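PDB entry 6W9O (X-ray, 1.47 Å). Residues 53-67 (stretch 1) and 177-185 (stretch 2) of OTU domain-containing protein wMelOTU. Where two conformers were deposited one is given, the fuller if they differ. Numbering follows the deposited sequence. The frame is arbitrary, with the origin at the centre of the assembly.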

# COMPACT_ATOMS: atom_id res chain seq x y z
N CYS A 53 -9.09 2.34 2.97
CA CYS A 53 -7.94 2.85 3.73
C CYS A 53 -6.61 2.36 3.20
O CYS A 53 -5.60 3.05 3.38
CB CYS A 53 -8.06 2.46 5.21
SG CYS A 53 -8.00 0.68 5.55
N PHE A 54 -6.52 1.15 2.61
CA PHE A 54 -5.23 0.72 2.10
C PHE A 54 -4.80 1.62 0.97
O PHE A 54 -3.67 2.12 0.95
CB PHE A 54 -5.31 -0.74 1.56
CG PHE A 54 -4.09 -1.13 0.82
CD1 PHE A 54 -2.89 -1.40 1.51
CD2 PHE A 54 -4.09 -1.10 -0.55
CE1 PHE A 54 -1.72 -1.64 0.84
CE2 PHE A 54 -2.92 -1.34 -1.26
CZ PHE A 54 -1.71 -1.60 -0.56
N PHE A 55 -5.71 1.83 0.02
CA PHE A 55 -5.40 2.64 -1.16
C PHE A 55 -5.12 4.08 -0.76
O PHE A 55 -4.19 4.73 -1.32
CB PHE A 55 -6.58 2.56 -2.13
CG PHE A 55 -6.85 1.14 -2.58
CD1 PHE A 55 -6.08 0.54 -3.54
CD2 PHE A 55 -7.88 0.42 -1.97
CE1 PHE A 55 -6.30 -0.77 -3.92
CE2 PHE A 55 -8.11 -0.89 -2.36
CZ PHE A 55 -7.34 -1.48 -3.32
N ASP A 56 -5.90 4.61 0.17
CA ASP A 56 -5.70 6.00 0.61
C ASP A 56 -4.39 6.15 1.37
O ASP A 56 -3.72 7.20 1.25
CB ASP A 56 -6.87 6.42 1.49
CG ASP A 56 -6.92 7.93 1.71
OD1 ASP A 56 -6.90 8.64 0.67
OD2 ASP A 56 -7.07 8.40 2.87
N SER A 57 -4.00 5.17 2.18
CA SER A 57 -2.71 5.25 2.88
C SER A 57 -1.56 5.19 1.90
O SER A 57 -0.61 6.02 1.96
CB SER A 57 -2.60 4.07 3.86
OG SER A 57 -3.59 4.17 4.87
N PHE A 58 -1.63 4.26 0.93
CA PHE A 58 -0.60 4.18 -0.11
C PHE A 58 -0.52 5.48 -0.90
O PHE A 58 0.58 5.99 -1.15
CB PHE A 58 -0.95 3.00 -1.05
CG PHE A 58 0.12 2.67 -2.06
CD1 PHE A 58 0.99 1.58 -1.85
CD2 PHE A 58 0.24 3.41 -3.26
CE1 PHE A 58 1.98 1.29 -2.80
CE2 PHE A 58 1.22 3.07 -4.20
CZ PHE A 58 2.11 2.02 -3.91
N ARG A 59 -1.67 6.03 -1.29
CA ARG A 59 -1.69 7.30 -2.06
C ARG A 59 -0.98 8.41 -1.30
O ARG A 59 -0.26 9.22 -1.93
CB ARG A 59 -3.18 7.72 -2.25
CG ARG A 59 -3.40 9.19 -2.63
CD ARG A 59 -4.86 9.52 -2.66
NE ARG A 59 -5.33 9.90 -1.33
CZ ARG A 59 -5.14 11.10 -0.76
NH1 ARG A 59 -4.42 12.05 -1.35
NH2 ARG A 59 -5.70 11.34 0.43
N GLN A 60 -1.26 8.55 0.01
CA GLN A 60 -0.70 9.69 0.72
C GLN A 60 0.80 9.56 0.84
O GLN A 60 1.53 10.57 0.70
CB GLN A 60 -1.34 9.83 2.10
CG GLN A 60 -2.82 10.32 2.03
CD GLN A 60 -3.36 10.46 3.41
OE1 GLN A 60 -2.81 11.20 4.23
NE2 GLN A 60 -4.43 9.71 3.73
N SER A 61 1.30 8.36 1.13
CA SER A 61 2.75 8.22 1.27
C SER A 61 3.42 8.36 -0.10
O SER A 61 4.47 9.03 -0.22
CB SER A 61 3.05 6.86 1.94
OG SER A 61 4.46 6.59 1.91
N LEU A 62 2.78 7.83 -1.16
CA LEU A 62 3.32 8.00 -2.51
C LEU A 62 3.45 9.47 -2.87
O LEU A 62 4.48 9.91 -3.42
CB LEU A 62 2.41 7.30 -3.53
CG LEU A 62 2.90 7.35 -4.99
CD1 LEU A 62 4.12 6.46 -5.15
CD2 LEU A 62 1.75 6.95 -5.94
N GLU A 63 2.42 10.27 -2.57
CA GLU A 63 2.48 11.67 -2.96
C GLU A 63 3.60 12.38 -2.20
O GLU A 63 4.35 13.19 -2.76
CB GLU A 63 1.13 12.36 -2.71
CG GLU A 63 1.25 13.85 -3.15
CD GLU A 63 -0.02 14.66 -3.01
OE1 GLU A 63 -1.11 14.05 -2.75
OE2 GLU A 63 0.01 15.88 -3.20
N GLN A 64 3.71 12.10 -0.90
CA GLN A 64 4.72 12.83 -0.14
C GLN A 64 6.12 12.43 -0.56
O GLN A 64 7.03 13.27 -0.63
CB GLN A 64 4.49 12.51 1.35
CG GLN A 64 5.30 13.39 2.23
CD GLN A 64 4.87 13.24 3.70
OE1 GLN A 64 5.37 12.39 4.34
NE2 GLN A 64 3.99 14.10 4.18
N GLN A 65 6.35 11.14 -0.82
CA GLN A 65 7.68 10.62 -1.14
C GLN A 65 8.10 10.98 -2.55
O GLN A 65 9.27 11.35 -2.77
CB GLN A 65 7.68 9.07 -1.03
CG GLN A 65 7.55 8.57 0.41
CD GLN A 65 8.79 8.94 1.23
OE1 GLN A 65 8.90 10.07 1.72
NE2 GLN A 65 9.75 8.03 1.34
N THR A 66 7.18 10.85 -3.54
CA THR A 66 7.58 11.01 -4.95
C THR A 66 6.93 12.19 -5.66
O THR A 66 7.35 12.54 -6.79
CB THR A 66 7.24 9.76 -5.77
OG1 THR A 66 5.81 9.70 -5.97
CG2 THR A 66 7.71 8.49 -5.08
N GLY A 67 5.94 12.83 -5.05
CA GLY A 67 5.20 13.87 -5.70
C GLY A 67 4.10 13.37 -6.62
O GLY A 67 3.31 14.18 -7.10
N ASP A 177 15.18 6.90 4.54
CA ASP A 177 15.66 8.01 3.73
C ASP A 177 15.54 7.72 2.24
O ASP A 177 16.09 8.45 1.43
CB ASP A 177 17.12 8.31 4.07
CG ASP A 177 17.28 8.74 5.51
OD1 ASP A 177 16.64 9.75 5.90
OD2 ASP A 177 17.97 8.06 6.29
N ASP A 178 14.84 6.68 1.86
CA ASP A 178 14.70 6.28 0.47
C ASP A 178 13.38 6.81 -0.08
O ASP A 178 12.29 6.37 0.33
CB ASP A 178 14.66 4.75 0.42
CG ASP A 178 14.40 4.22 -0.99
OD1 ASP A 178 13.97 3.05 -1.11
OD2 ASP A 178 14.66 4.94 -1.99
N SER A 179 13.46 7.71 -1.07
CA SER A 179 12.24 8.26 -1.63
C SER A 179 11.43 7.24 -2.41
O SER A 179 10.27 7.51 -2.75
CB SER A 179 12.59 9.46 -2.55
OG SER A 179 13.32 9.05 -3.67
N SER A 180 12.00 6.07 -2.74
CA SER A 180 11.25 5.06 -3.45
C SER A 180 10.63 4.02 -2.52
O SER A 180 10.14 3.01 -3.02
CB SER A 180 12.13 4.36 -4.46
OG SER A 180 12.53 5.29 -5.48
N THR A 181 10.66 4.24 -1.21
CA THR A 181 9.90 3.37 -0.30
C THR A 181 8.71 4.19 0.19
O THR A 181 8.89 5.32 0.67
CB THR A 181 10.76 2.98 0.90
OG1 THR A 181 11.84 2.14 0.47
CG2 THR A 181 9.96 2.17 1.94
N VAL A 182 7.49 3.61 0.13
CA VAL A 182 6.32 4.21 0.73
C VAL A 182 6.02 3.44 2.02
O VAL A 182 6.46 2.29 2.21
CB VAL A 182 5.12 4.24 -0.22
CG1 VAL A 182 5.44 5.17 -1.43
CG2 VAL A 182 4.84 2.88 -0.74
N HIS A 183 5.31 4.08 2.96
CA HIS A 183 5.18 3.54 4.32
C HIS A 183 3.75 3.61 4.81
O HIS A 183 3.13 4.66 4.75
CB HIS A 183 6.03 4.38 5.32
CG HIS A 183 7.47 4.49 4.94
ND1 HIS A 183 8.43 3.61 5.40
CD2 HIS A 183 8.12 5.42 4.20
CE1 HIS A 183 9.61 3.97 4.90
NE2 HIS A 183 9.44 5.08 4.18
N ILE A 184 3.26 2.48 5.35
CA ILE A 184 1.93 2.45 5.95
C ILE A 184 2.00 1.63 7.22
O ILE A 184 2.92 0.83 7.42
CB ILE A 184 0.84 1.92 5.00
CG1 ILE A 184 1.06 0.42 4.77
CG2 ILE A 184 0.83 2.70 3.67
CD1 ILE A 184 0.01 -0.16 3.79
N ILE A 185 1.04 1.86 8.09
CA ILE A 185 1.00 1.15 9.38
C ILE A 185 -0.30 0.37 9.47
O ILE A 185 -1.36 0.84 9.04
CB ILE A 185 1.27 2.10 10.56
CG1 ILE A 185 1.33 1.36 11.91
CG2 ILE A 185 0.30 3.25 10.60
CD1 ILE A 185 2.21 2.19 12.96

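This is a helix laid across the start of a strand, packed through small and apolar side chains and pinned by two hydrogen bonds between helix side chains and strand backbone. Helix 53-66 and strand 181-185 run roughly antiparallel, their N-to-C directions 143° apart, and their axes approach to 7.2 Å. The register follows a helical stripe spaced by four: S57 lies nearest I184, S61 nearest V182 and Q65 nearest S179, with CA-CA separations of 6.2, 5.4 and 5.2 Å. All three stripe residues point CA-to-CB toward the other stretch.

At the S57 end the contact is apolar. I184 points toward the helix; its CG2 reaches S57 CB at 3.7 Å, and its CD1 meets F54 CE1, also at 3.7 Å. The S57 hydroxyl turns back to its own helix, with OG 2.7 Å from C53 O in a hydrogen bond, so its polarity is satisfied while its CB packs against the isoleucine.

V182 is the residue most covered by the other stretch. Its two methyls divide the neighbours: CG2 lies 3.9 Å from F58 CE1, and CG1 lies 3.7 Å from L62 CA. Between F58 and L62 along the sequence, S61 comes close enough to bond with the strand itself. In its t rotamer it accepts a hydrogen bond from the backbone of H183, N to OG 2.9 Å, with an N-H...O angle of 161°. A buried strand amide thus finds its acceptor in a side chain small enough to fit where the backbones are close.

Q65 makes the second pin with a longer reach. Its m, m conformation brings the amide to the beginning of the strand, where NE2 donates to T181 O at 2.9 Å and 158°. D178 O is only 3.2 Å from Q65 NE2, but the angle is poor; that carbonyl instead accepts from T181 N at 3.1 Å, within the type I turn from D178 to T181. The D178 side chain also braces this turn, its OD2 accepting from S180 N at 3.0 Å and its OD1 from T181 OG1 at 2.8 Å.

The polar fit is incomplete at one point: S179 O, 3.5 Å from Q65 CB and 3.6 Å from T66 CG2, is buried against carbon without a partner. Just beyond, G67 ends the helical run with positive phi, a conformation in which a CB would jam against the preceding carbonyl.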